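Local coordinates for protein endonuclease and methylase LlaGI (Lactococcus lactis, PDB 5FFJ) that recognises a specific DNA sequence and probably methylates it, and, with a helicase-like ATPase and a nuclease absent from this construct, probably translocates along and cleaves DNA, at residues L1285-Q1290 against P1375-N1380; N1331-A1336 against V1388-L1393; P1345-I1350 against S1384-S1389. All coordinates share one frame; numbering follows the deposited sequence.

Contact 1: residues L1285-Q1290 against P1375-N1380; sequences LNYENQ and PKYILN
E1288 carries this contact with a single polar bond at its tip. CB of E1288 leaves the backbone alongside the other segment, and the end of the chain turns in towards it. From CB, CG of E1288 turns over the centre of the ring of Y1287, 3.9 Å above its plane. Beyond CG the chain runs extended, with chi2 at -178°, and carries CD and the carboxylate across to Y1377. OE2 of E1288 accepts a hydrogen bond from the hydroxyl OH of Y1377 at 2.9 Å. The hydroxyl meets OE2 nearly along its C-O axis. OE2 of E1288 also lies 3.4 Å from CE1 of Y1377, at the ring edge and near the ring plane. Carboxylate and ring stand almost perpendicular, 89° apart. The other oxygen, OE1, forms a salt bridge with K1151 of strand 1150-1155, so the two oxygens are shared between a tyrosine and a lysine. The lysine charge should favour the ionised carboxylate.

E1288 is the third residue of a type I beta turn, N1286 to N1289, that follows helix 1270-1285. Y1377 is the first residue of the C-terminal helix 1377-1398, right after the N-cap residue K1376. The contact thus joins a turn to the start of a helix in the specificity region. Y1377 reaches across with CG anti to its backbone N (chi1 172°). One helical turn on, N1380 directs its CB at the loop, and OD1 of N1289 comes within 4.2 Å of that CB.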
ATOM      1  N   LEU A1285       0.453  30.195  29.520  1.00 40.42           N
ATOM      2  CA  LEU A1285       0.300  31.230  28.508  1.00 31.72           C
ATOM      3  C   LEU A1285       1.656  31.853  28.193  1.00 45.72           C
ATOM      4  O   LEU A1285       1.958  32.154  27.037  1.00 44.33           O
ATOM      5  CB  LEU A1285      -0.686  32.305  28.972  1.00 46.03           C
ATOM      6  CG  LEU A1285      -2.164  31.920  29.077  1.00 48.64           C
ATOM      7  CD1 LEU A1285      -2.988  33.107  29.569  1.00 40.64           C
ATOM      8  CD2 LEU A1285      -2.698  31.422  27.745  1.00 43.25           C
ATOM      9  N   ASN A1286       2.473  32.031  29.230  1.00 54.22           N
ATOM     10  CA  ASN A1286       3.806  32.603  29.077  1.00 50.31           C
ATOM     11  C   ASN A1286       4.871  31.518  28.914  1.00 45.89           C
ATOM     12  O   ASN A1286       6.016  31.687  29.334  1.00 41.18           O
ATOM     13  CB  ASN A1286       4.143  33.485  30.280  1.00 50.30           C
ATOM     14  CG  ASN A1286       3.161  34.625  30.462  1.00 41.47           C
ATOM     15  OD1 ASN A1286       3.211  35.622  29.742  1.00 42.90           O
ATOM     16  ND2 ASN A1286       2.270  34.489  31.439  1.00 44.72           N
ATOM     17  N   TYR A1287       4.484  30.412  28.286  1.00 39.08           N
ATOM     18  CA  TYR A1287       5.349  29.245  28.159  1.00 51.27           C
ATOM     19  C   TYR A1287       6.633  29.504  27.364  1.00 44.31           C
ATOM     20  O   TYR A1287       7.607  28.763  27.504  1.00 43.88           O
ATOM     21  CB  TYR A1287       4.573  28.106  27.494  1.00 49.81           C
ATOM     22  CG  TYR A1287       4.243  28.366  26.039  1.00 38.69           C
ATOM     23  CD1 TYR A1287       5.105  27.959  25.030  1.00 43.59           C
ATOM     24  CD2 TYR A1287       3.073  29.021  25.677  1.00 39.17           C
ATOM     25  CE1 TYR A1287       4.813  28.193  23.701  1.00 49.59           C
ATOM     26  CE2 TYR A1287       2.770  29.257  24.346  1.00 35.40           C
ATOM     27  CZ  TYR A1287       3.646  28.840  23.364  1.00 40.08           C
ATOM     28  OH  TYR A1287       3.361  29.069  22.036  1.00 49.11           O
ATOM     29  N   GLU A1288       6.638  30.544  26.535  1.00 44.68           N
ATOM     30  CA  GLU A1288       7.730  30.745  25.581  1.00 45.76           C
ATOM     31  C   GLU A1288       8.874  31.574  26.167  1.00 48.56           C
ATOM     32  O   GLU A1288       9.948  31.666  25.569  1.00 41.26           O
ATOM     33  CB  GLU A1288       7.219  31.404  24.287  1.00 49.66           C
ATOM     34  CG  GLU A1288       5.849  32.080  24.368  1.00 58.56           C
ATOM     35  CD  GLU A1288       5.404  32.658  23.032  1.00 67.53           C
ATOM     36  OE1 GLU A1288       4.675  33.675  23.031  1.00 78.15           O
ATOM     37  OE2 GLU A1288       5.780  32.097  21.979  1.00 45.37           O
ATOM     38  N   ASN A1289       8.647  32.169  27.335  1.00 56.00           N
ATOM     39  CA  ASN A1289       9.699  32.900  28.039  1.00 44.95           C
ATOM     40  C   ASN A1289       9.580  32.738  29.546  1.00 41.38           C
ATOM     41  O   ASN A1289       8.732  33.362  30.185  1.00 47.17           O
ATOM     42  CB  ASN A1289       9.668  34.383  27.674  1.00 38.60           C
ATOM     43  CG  ASN A1289      10.278  34.656  26.316  1.00 43.72           C
ATOM     44  OD1 ASN A1289      11.494  34.559  26.143  1.00 49.68           O
ATOM     45  ND2 ASN A1289       9.439  35.001  25.345  1.00 40.92           N
ATOM     46  N   GLN A1290      10.452  31.902  30.101  1.00 44.06           N
ATOM     47  CA  GLN A1290      10.411  31.548  31.512  1.00 36.08           C
ATOM     48  C   GLN A1290      11.837  31.396  32.040  1.00 51.73           C
ATOM     49  O   GLN A1290      12.704  30.898  31.321  1.00 45.83           O
ATOM     50  CB  GLN A1290       9.626  30.247  31.703  1.00 34.86           C
ATOM     51  CG  GLN A1290       8.801  30.173  32.974  1.00 48.22           C
ATOM     52  CD  GLN A1290       7.664  31.176  32.994  1.00 45.29           C
ATOM     53  OE1 GLN A1290       7.034  31.438  31.970  1.00 40.47           O
ATOM     54  NE2 GLN A1290       7.398  31.745  34.163  1.00 60.67           N
ATOM     55  N   PRO A1375      16.383  34.902  16.422  1.00 51.66           N
ATOM     56  CA  PRO A1375      17.100  33.629  16.254  1.00 52.54           C
ATOM     57  C   PRO A1375      17.132  32.752  17.504  1.00 50.34           C
ATOM     58  O   PRO A1375      17.405  31.558  17.381  1.00 59.70           O
ATOM     59  CB  PRO A1375      18.519  34.076  15.873  1.00 49.99           C
ATOM     60  CG  PRO A1375      18.342  35.427  15.279  1.00 51.88           C
ATOM     61  CD  PRO A1375      17.221  36.054  16.042  1.00 42.50           C
ATOM     62  N   LYS A1376      16.840  33.320  18.673  1.00 48.03           N
ATOM     63  CA  LYS A1376      16.922  32.576  19.929  1.00 53.10           C
ATOM     64  C   LYS A1376      15.554  32.133  20.444  1.00 47.47           C
ATOM     65  O   LYS A1376      15.441  31.629  21.562  1.00 50.95           O
ATOM     66  CB  LYS A1376      17.620  33.419  20.998  1.00 56.51           C
ATOM     67  CG  LYS A1376      19.025  33.852  20.619  1.00 61.85           C
ATOM     68  CD  LYS A1376      19.718  34.542  21.781  1.00 76.57           C
ATOM     69  CE  LYS A1376      21.114  35.011  21.403  1.00 52.66           C
ATOM     70  NZ  LYS A1376      21.804  35.660  22.551  1.00 60.30           N
ATOM     71  N   TYR A1377      14.521  32.313  19.627  1.00 55.45           N
ATOM     72  CA  TYR A1377      13.155  31.985  20.029  1.00 53.39           C
ATOM     73  C   TYR A1377      12.996  30.523  20.442  1.00 50.04           C
ATOM     74  O   TYR A1377      12.492  30.230  21.527  1.00 42.20           O
ATOM     75  CB  TYR A1377      12.180  32.298  18.895  1.00 45.10           C
ATOM     76  CG  TYR A1377      10.768  31.817  19.153  1.00 45.10           C
ATOM     77  CD1 TYR A1377       9.861  32.602  19.856  1.00 50.26           C
ATOM     78  CD2 TYR A1377      10.340  30.578  18.693  1.00 50.53           C
ATOM     79  CE1 TYR A1377       8.569  32.167  20.091  1.00 34.71           C
ATOM     80  CE2 TYR A1377       9.051  30.133  18.926  1.00 44.24           C
ATOM     81  CZ  TYR A1377       8.171  30.932  19.625  1.00 45.79           C
ATOM     82  OH  TYR A1377       6.888  30.494  19.858  1.00 56.91           O
ATOM     83  N   ILE A1378      13.424  29.610  19.576  1.00 49.94           N
ATOM     84  CA  ILE A1378      13.205  28.187  19.807  1.00 43.44           C
ATOM     85  C   ILE A1378      14.061  27.705  20.970  1.00 39.40           C
ATOM     86  O   ILE A1378      13.616  26.889  21.778  1.00 41.41           O
ATOM     87  CB  ILE A1378      13.516  27.342  18.554  1.00 37.37           C
ATOM     88  CG1 ILE A1378      12.864  27.962  17.314  1.00 37.11           C
ATOM     89  CG2 ILE A1378      13.021  25.918  18.750  1.00 33.22           C
ATOM     90  CD1 ILE A1378      13.140  27.214  16.024  1.00 37.94           C
ATOM     91  N   LEU A1379      15.285  28.218  21.054  1.00 48.78           N
ATOM     92  CA  LEU A1379      16.170  27.892  22.167  1.00 42.91           C
ATOM     93  C   LEU A1379      15.581  28.426  23.470  1.00 42.34           C
ATOM     94  O   LEU A1379      15.542  27.716  24.474  1.00 43.75           O
ATOM     95  CB  LEU A1379      17.567  28.465  21.934  1.00 52.48           C
ATOM     96  CG  LEU A1379      18.655  28.065  22.934  1.00 45.75           C
ATOM     97  CD1 LEU A1379      18.832  26.553  22.994  1.00 40.27           C
ATOM     98  CD2 LEU A1379      19.969  28.739  22.565  1.00 41.38           C
ATOM     99  N   ASN A1380      15.119  29.674  23.446  1.00 32.27           N
ATOM    100  CA  ASN A1380      14.412  30.249  24.587  1.00 46.02           C
ATOM    101  C   ASN A1380      13.168  29.445  24.938  1.00 44.99           C
ATOM    102  O   ASN A1380      12.882  29.198  26.110  1.00 46.04           O
ATOM    103  CB  ASN A1380      14.012  31.699  24.305  1.00 51.24           C
ATOM    104  CG  ASN A1380      15.179  32.660  24.396  1.00 40.12           C
ATOM    105  OD1 ASN A1380      16.110  32.459  25.176  1.00 51.76           O
ATOM    106  ND2 ASN A1380      15.130  33.718  23.598  1.00 38.26           N
TER

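Contact 2: residues N1331-A1336 against V1388-L1393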
ATOM      1  N   ASN A1331      22.407  18.937  32.023  1.00 51.78           N
ATOM      2  CA  ASN A1331      21.884  18.961  33.388  1.00 56.79           C
ATOM      3  C   ASN A1331      20.386  19.251  33.456  1.00 53.09           C
ATOM      4  O   ASN A1331      19.919  19.926  34.372  1.00 54.55           O
ATOM      5  CB  ASN A1331      22.644  19.990  34.229  1.00 61.29           C
ATOM      6  CG  ASN A1331      24.143  19.785  34.184  1.00 85.38           C
ATOM      7  OD1 ASN A1331      24.622  18.699  33.856  1.00 93.34           O
ATOM      8  ND2 ASN A1331      24.894  20.828  34.518  1.00 94.87           N
ATOM      9  N   ILE A1332      19.634  18.728  32.493  1.00 57.25           N
ATOM     10  CA  ILE A1332      18.180  18.851  32.513  1.00 48.99           C
ATOM     11  C   ILE A1332      17.593  17.894  33.548  1.00 48.99           C
ATOM     12  O   ILE A1332      17.914  16.705  33.533  1.00 66.13           O
ATOM     13  CB  ILE A1332      17.566  18.543  31.135  1.00 50.70           C
ATOM     14  CG1 ILE A1332      18.102  19.519  30.085  1.00 43.82           C
ATOM     15  CG2 ILE A1332      16.035  18.605  31.208  1.00 43.00           C
ATOM     16  CD1 ILE A1332      17.678  19.196  28.665  1.00 46.87           C
ATOM     17  N   PRO A1333      16.733  18.399  34.452  1.00 33.56           N
ATOM     18  CA  PRO A1333      16.107  17.481  35.414  1.00 36.89           C
ATOM     19  C   PRO A1333      15.247  16.429  34.720  1.00 51.96           C
ATOM     20  O   PRO A1333      14.380  16.772  33.916  1.00 52.51           O
ATOM     21  CB  PRO A1333      15.246  18.403  36.288  1.00 39.97           C
ATOM     22  CG  PRO A1333      15.824  19.762  36.110  1.00 43.76           C
ATOM     23  CD  PRO A1333      16.352  19.799  34.704  1.00 46.27           C
ATOM     24  N   GLU A1334      15.490  15.161  35.028  1.00 56.10           N
ATOM     25  CA  GLU A1334      14.812  14.071  34.342  1.00 56.89           C
ATOM     26  C   GLU A1334      13.324  14.008  34.683  1.00 54.79           C
ATOM     27  O   GLU A1334      12.543  13.409  33.944  1.00 53.58           O
ATOM     28  CB  GLU A1334      15.482  12.738  34.682  1.00 58.28           C
ATOM     29  CG  GLU A1334      16.907  12.614  34.157  1.00 87.92           C
ATOM     30  CD  GLU A1334      17.589  11.333  34.597  1.00113.73           C
ATOM     31  OE1 GLU A1334      18.723  11.075  34.140  1.00110.54           O
ATOM     32  OE2 GLU A1334      16.992  10.583  35.398  1.00119.02           O
ATOM     33  N   ARG A1335      12.926  14.626  35.792  1.00 51.18           N
ATOM     34  CA  ARG A1335      11.529  14.570  36.212  1.00 61.72           C
ATOM     35  C   ARG A1335      10.659  15.527  35.400  1.00 63.27           C
ATOM     36  O   ARG A1335       9.434  15.419  35.408  1.00 61.51           O
ATOM     37  CB  ARG A1335      11.394  14.880  37.709  1.00 61.95           C
ATOM     38  CG  ARG A1335      11.389  16.365  38.074  1.00 65.12           C
ATOM     39  CD  ARG A1335      10.845  16.602  39.476  1.00 72.08           C
ATOM     40  NE  ARG A1335       9.481  16.095  39.627  1.00 71.65           N
ATOM     41  CZ  ARG A1335       8.520  16.687  40.333  1.00 90.95           C
ATOM     42  NH1 ARG A1335       8.749  17.829  40.973  1.00 87.90           N
ATOM     43  NH2 ARG A1335       7.317  16.134  40.399  1.00 78.45           N
ATOM     44  N   ALA A1336      11.295  16.472  34.714  1.00 59.70           N
ATOM     45  CA  ALA A1336      10.569  17.440  33.897  1.00 59.23           C
ATOM     46  C   ALA A1336       9.787  16.740  32.788  1.00 62.20           C
ATOM     47  O   ALA A1336       8.815  17.281  32.260  1.00 68.55           O
ATOM     48  CB  ALA A1336      11.528  18.457  33.304  1.00 60.20           C
ATOM     49  N   VAL A1388       8.597  25.305  32.742  1.00 45.46           N
ATOM     50  CA  VAL A1388       7.143  25.204  32.741  1.00 45.50           C
ATOM     51  C   VAL A1388       6.746  23.815  33.222  1.00 47.78           C
ATOM     52  O   VAL A1388       5.838  23.665  34.038  1.00 45.98           O
ATOM     53  CB  VAL A1388       6.548  25.462  31.343  1.00 58.71           C
ATOM     54  CG1 VAL A1388       5.080  25.029  31.284  1.00 54.69           C
ATOM     55  CG2 VAL A1388       6.680  26.930  30.969  1.00 52.84           C
ATOM     56  N   SER A1389       7.433  22.803  32.702  1.00 53.72           N
ATOM     57  CA  SER A1389       7.218  21.423  33.121  1.00 53.66           C
ATOM     58  C   SER A1389       7.467  21.240  34.618  1.00 53.43           C
ATOM     59  O   SER A1389       6.624  20.695  35.333  1.00 33.67           O
ATOM     60  CB  SER A1389       8.123  20.482  32.325  1.00 42.16           C
ATOM     61  OG  SER A1389       7.562  20.170  31.063  1.00 59.70           O
ATOM     62  N   MET A1390       8.627  21.692  35.086  1.00 49.54           N
ATOM     63  CA  MET A1390       8.982  21.570  36.496  1.00 50.82           C
ATOM     64  C   MET A1390       7.996  22.328  37.373  1.00 51.32           C
ATOM     65  O   MET A1390       7.569  21.834  38.418  1.00 48.69           O
ATOM     66  CB  MET A1390      10.398  22.091  36.744  1.00 45.19           C
ATOM     67  CG  MET A1390      11.488  21.259  36.096  1.00 46.99           C
ATOM     68  SD  MET A1390      11.604  19.592  36.767  1.00 54.93           S
ATOM     69  CE  MET A1390      12.120  19.929  38.450  1.00 48.86           C
ATOM     70  N   ARG A1391       7.636  23.531  36.940  1.00 54.27           N
ATOM     71  CA  ARG A1391       6.740  24.380  37.715  1.00 46.86           C
ATOM     72  C   ARG A1391       5.325  23.811  37.768  1.00 48.52           C
ATOM     73  O   ARG A1391       4.662  23.892  38.802  1.00 47.35           O
ATOM     74  CB  ARG A1391       6.714  25.797  37.133  1.00 52.89           C
ATOM     75  CG  ARG A1391       5.774  26.759  37.852  1.00 68.17           C
ATOM     76  CD  ARG A1391       6.128  26.896  39.325  1.00 55.70           C
ATOM     77  NE  ARG A1391       5.230  27.809  40.024  1.00 73.20           N
ATOM     78  CZ  ARG A1391       5.150  27.912  41.347  1.00 84.57           C
ATOM     79  NH1 ARG A1391       4.302  28.771  41.895  1.00 94.57           N
ATOM     80  NH2 ARG A1391       5.911  27.154  42.123  1.00 99.34           N
ATOM     81  N   THR A1392       4.866  23.234  36.660  1.00 52.46           N
ATOM     82  CA  THR A1392       3.510  22.703  36.581  1.00 46.28           C
ATOM     83  C   THR A1392       3.316  21.565  37.576  1.00 52.10           C
ATOM     84  O   THR A1392       2.309  21.507  38.282  1.00 47.39           O
ATOM     85  CB  THR A1392       3.185  22.197  35.162  1.00 48.14           C
ATOM     86  OG1 THR A1392       3.388  23.251  34.216  1.00 48.91           O
ATOM     87  CG2 THR A1392       1.744  21.725  35.069  1.00 42.48           C
ATOM     88  N   LEU A1393       4.292  20.666  37.629  1.00 52.26           N
ATOM     89  CA  LEU A1393       4.225  19.514  38.519  1.00 49.09           C
ATOM     90  C   LEU A1393       4.184  19.965  39.975  1.00 44.58           C
ATOM     91  O   LEU A1393       3.437  19.408  40.780  1.00 45.40           O
ATOM     92  CB  LEU A1393       5.417  18.588  38.279  1.00 35.32           C
ATOM     93  CG  LEU A1393       5.535  18.050  36.851  1.00 54.33           C
ATOM     94  CD1 LEU A1393       6.983  17.737  36.520  1.00 50.80           C
ATOM     95  CD2 LEU A1393       4.666  16.819  36.672  1.00 45.01           C
TER
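The carbonyl oxygen of V1388 is held by two donors, both from T1392. One is the backbone N of T1392, which makes the regular helical bond to V1388 O at 2.8 Å. The other is the hydroxyl OG1 of T1392, modelled 2.5 Å from V1388 O. This second donor sits above the carbonyl plane, 37° out of it. OG1 has a further hydrogen bond to H1284 of helix 1270-1285, on a side of helix 1377-1398 away from the loop.

Loop 1331-1336 lies between strands 1327-1330 and 1340-1341 and packs on the C-terminal helix 1377-1398 mainly through M1390. CG of M1390 is anti to its carbonyl carbon, and the chain bends at both chi2 and chi3, so it curls instead of extending. SD of M1390 lies 3.6 Å from CB of A1336 and 3.9 Å from CB of P1333. R1335 crosses M1390 obliquely: CG of R1335 lies 3.5 Å from SD of M1390, and its CD lies beside CE. R1335 begins in the crowded position between backbone N and carbonyl carbon (chi1 82°), then bends at chi3. R1335 and L1393 meet tip to tip, with NH2 of R1335 3.8 Å from CB of L1393; CD1 of L1393 lies over one face of the guanidinium, towards its rim. NH2 also has a long, weak ion pair with E1338. On the buried side, CB of S1389 lies 3.3 Å from the carbonyl O of A1336.

P1333 O accepts a hydrogen bond from the backbone N of A1336, which closes the turn that P1333, R1335 and A1336 present to M1390. W1293 touches both P1333 and M1390. Thioether and aliphatic packing largely hold the loop, with the charged end of R1335 left at the partly exposed margin.

Contact 3: residues P1345-I1350 against S1384-S1389; sequences PAIEWI and SVITVS
V1385 is the main bump of 1384-1389, and its two methyls fit different places on helix 1346-1353. CG1 of V1385, anti to the backbone N (chi1 163°), nestles at the start of the helix, 3.7 Å from CB of A1346 and close to the backbone N of I1347. CG2 of V1385 points down the partner helix and meets I1350 tip to tip, 4.0 Å from its CG1. I1350 is one turn beyond A1346, so V1385 sits between successive turns.

The two segments form an antiparallel helix pair. Their axes come within 9.3 Å and their directions differ by 162°. The pair is buried, and helix 1346-1353 belongs to the specificity region. The nearest atom of the pair is about 6 Å from the bound DNA.

I1347 fills the flank. Its chain extends past CG1 (chi2 166°) and slides CD1 of I1347 obliquely across I1386, 3.6 Å from CG1 of that residue. The small CB of A1346 also meets S1389, at 3.6 Å from OG. That hydroxyl gives a weak hydrogen bond back to V1385 O in its own helix. L1382 and L1381, earlier on the long helix, continue the packing against I1347 and I1350.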
ATOM      1  N   PRO A1345       5.740  14.070  26.679  1.00 55.14           N
ATOM      2  CA  PRO A1345       6.208  15.196  27.501  1.00 38.11           C
ATOM      3  C   PRO A1345       6.247  16.515  26.728  1.00 43.08           C
ATOM      4  O   PRO A1345       6.448  16.510  25.513  1.00 52.14           O
ATOM      5  CB  PRO A1345       7.620  14.765  27.925  1.00 53.77           C
ATOM      6  CG  PRO A1345       7.615  13.284  27.820  1.00 50.72           C
ATOM      7  CD  PRO A1345       6.722  12.968  26.657  1.00 38.63           C
ATOM      8  N   ALA A1346       6.051  17.624  27.437  1.00 44.68           N
ATOM      9  CA  ALA A1346       6.044  18.954  26.828  1.00 47.48           C
ATOM     10  C   ALA A1346       7.363  19.235  26.124  1.00 46.89           C
ATOM     11  O   ALA A1346       7.388  19.808  25.035  1.00 55.09           O
ATOM     12  CB  ALA A1346       5.770  20.020  27.890  1.00 40.04           C
ATOM     13  N   ILE A1347       8.459  18.826  26.752  1.00 48.12           N
ATOM     14  CA  ILE A1347       9.782  19.035  26.186  1.00 36.69           C
ATOM     15  C   ILE A1347       9.927  18.285  24.864  1.00 38.72           C
ATOM     16  O   ILE A1347      10.526  18.792  23.914  1.00 30.55           O
ATOM     17  CB  ILE A1347      10.881  18.587  27.171  1.00 47.08           C
ATOM     18  CG1 ILE A1347      10.847  19.472  28.419  1.00 52.35           C
ATOM     19  CG2 ILE A1347      12.258  18.663  26.520  1.00 45.91           C
ATOM     20  CD1 ILE A1347      11.637  18.932  29.587  1.00 54.76           C
ATOM     21  N   GLU A1348       9.365  17.083  24.804  1.00 54.76           N
ATOM     22  CA  GLU A1348       9.491  16.244  23.620  1.00 50.68           C
ATOM     23  C   GLU A1348       8.654  16.788  22.464  1.00 42.19           C
ATOM     24  O   GLU A1348       8.928  16.490  21.301  1.00 46.68           O
ATOM     25  CB  GLU A1348       9.078  14.805  23.937  1.00 48.92           C
ATOM     26  CG  GLU A1348      10.022  13.747  23.380  1.00 62.70           C
ATOM     27  CD  GLU A1348      11.392  13.766  24.036  1.00 60.08           C
ATOM     28  OE1 GLU A1348      11.470  14.010  25.258  1.00 42.90           O
ATOM     29  OE2 GLU A1348      12.394  13.535  23.326  1.00 66.94           O
ATOM     30  N   TRP A1349       7.635  17.582  22.783  1.00 33.92           N
ATOM     31  CA  TRP A1349       6.827  18.218  21.747  1.00 46.42           C
ATOM     32  C   TRP A1349       7.660  19.245  20.997  1.00 36.86           C
ATOM     33  O   TRP A1349       7.590  19.338  19.774  1.00 43.87           O
ATOM     34  CB  TRP A1349       5.585  18.883  22.339  1.00 48.17           C
ATOM     35  CG  TRP A1349       4.426  17.956  22.509  1.00 29.19           C
ATOM     36  CD1 TRP A1349       3.961  17.427  23.679  1.00 44.24           C
ATOM     37  CD2 TRP A1349       3.584  17.442  21.473  1.00 37.17           C
ATOM     38  NE1 TRP A1349       2.878  16.615  23.434  1.00 41.81           N
ATOM     39  CE2 TRP A1349       2.627  16.609  22.088  1.00 43.99           C
ATOM     40  CE3 TRP A1349       3.544  17.606  20.086  1.00 45.48           C
ATOM     41  CZ2 TRP A1349       1.644  15.942  21.361  1.00 44.27           C
ATOM     42  CZ3 TRP A1349       2.566  16.943  19.368  1.00 37.22           C
ATOM     43  CH2 TRP A1349       1.631  16.122  20.006  1.00 26.97           C
ATOM     44  N   ILE A1350       8.450  20.013  21.739  1.00 32.11           N
ATOM     45  CA  ILE A1350       9.327  21.008  21.138  1.00 47.81           C
ATOM     46  C   ILE A1350      10.343  20.321  20.225  1.00 49.35           C
ATOM     47  O   ILE A1350      10.576  20.766  19.101  1.00 40.54           O
ATOM     48  CB  ILE A1350      10.061  21.839  22.213  1.00 41.35           C
ATOM     49  CG1 ILE A1350       9.059  22.476  23.184  1.00 47.71           C
ATOM     50  CG2 ILE A1350      10.928  22.912  21.562  1.00 38.50           C
ATOM     51  CD1 ILE A1350       8.031  23.384  22.526  1.00 51.31           C
ATOM     52  N   SER A1384      12.482  27.373  28.422  1.00 50.47           N
ATOM     53  CA  SER A1384      11.325  27.802  29.201  1.00 44.64           C
ATOM     54  C   SER A1384      10.384  26.637  29.479  1.00 40.62           C
ATOM     55  O   SER A1384       9.915  26.467  30.604  1.00 44.45           O
ATOM     56  CB  SER A1384      10.570  28.917  28.475  1.00 50.74           C
ATOM     57  OG  SER A1384      11.367  30.083  28.352  1.00 60.80           O
ATOM     58  N   VAL A1385      10.120  25.838  28.450  1.00 42.37           N
ATOM     59  CA  VAL A1385       9.199  24.710  28.565  1.00 40.99           C
ATOM     60  C   VAL A1385       9.668  23.702  29.617  1.00 52.07           C
ATOM     61  O   VAL A1385       8.843  23.074  30.285  1.00 52.28           O
ATOM     62  CB  VAL A1385       9.020  24.007  27.197  1.00 41.78           C
ATOM     63  CG1 VAL A1385       8.409  22.619  27.358  1.00 48.22           C
ATOM     64  CG2 VAL A1385       8.145  24.855  26.288  1.00 46.69           C
ATOM     65  N   ILE A1386      10.983  23.547  29.767  1.00 44.71           N
ATOM     66  CA  ILE A1386      11.524  22.676  30.807  1.00 45.41           C
ATOM     67  C   ILE A1386      11.084  23.153  32.186  1.00 37.78           C
ATOM     68  O   ILE A1386      10.731  22.349  33.045  1.00 49.73           O
ATOM     69  CB  ILE A1386      13.068  22.614  30.778  1.00 46.17           C
ATOM     70  CG1 ILE A1386      13.558  22.028  29.453  1.00 47.60           C
ATOM     71  CG2 ILE A1386      13.589  21.772  31.949  1.00 52.21           C
ATOM     72  CD1 ILE A1386      15.068  21.958  29.318  1.00 39.67           C
ATOM     73  N   THR A1387      11.122  24.464  32.399  1.00 36.80           N
ATOM     74  CA  THR A1387      10.807  25.028  33.707  1.00 49.35           C
ATOM     75  C   THR A1387       9.298  25.162  33.864  1.00 48.63           C
ATOM     76  O   THR A1387       8.780  25.142  34.980  1.00 55.12           O
ATOM     77  CB  THR A1387      11.476  26.396  33.910  1.00 45.93           C
ATOM     78  OG1 THR A1387      10.681  27.419  33.298  1.00 59.93           O
ATOM     79  CG2 THR A1387      12.881  26.392  33.304  1.00 48.26           C
ATOM     80  N   VAL A1388       8.597  25.305  32.742  1.00 45.46           N
ATOM     81  CA  VAL A1388       7.143  25.204  32.741  1.00 45.50           C
ATOM     82  C   VAL A1388       6.746  23.815  33.222  1.00 47.78           C
ATOM     83  O   VAL A1388       5.838  23.665  34.038  1.00 45.98           O
ATOM     84  CB  VAL A1388       6.548  25.462  31.343  1.00 58.71           C
ATOM     85  CG1 VAL A1388       5.080  25.029  31.284  1.00 54.69           C
ATOM     86  CG2 VAL A1388       6.680  26.930  30.969  1.00 52.84           C
ATOM     87  N   SER A1389       7.433  22.803  32.702  1.00 53.72           N
ATOM     88  CA  SER A1389       7.218  21.423  33.121  1.00 53.66           C
ATOM     89  C   SER A1389       7.467  21.240  34.618  1.00 53.43           C
ATOM     90  O   SER A1389       6.624  20.695  35.333  1.00 33.67           O
ATOM     91  CB  SER A1389       8.123  20.482  32.325  1.00 42.16           C
ATOM     92  OG  SER A1389       7.562  20.170  31.063  1.00 59.70           O
TER

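All three contacts use helix 1377-1398, at successive levels. Contact 1 holds its start at the surface, contact 3 its buried middle, and contact 2 a partly buried stretch further on. Chemistry follows place. Contact 1 relies on a tyrosine-carboxylate bond, contact 3 is almost wholly aliphatic, and contact 2 mixes thioether packing with an arginine at its margin. Contacts 2 and 3 lie closest, with centres about 8 Å apart. They share V1388 and S1389, and A1336 CB packs on I1347 CD1 at 3.7 Å. Contact 1 joins contact 3 through a probable hydrogen bond, Q1290 N to S1384 OG, 2.7 Å.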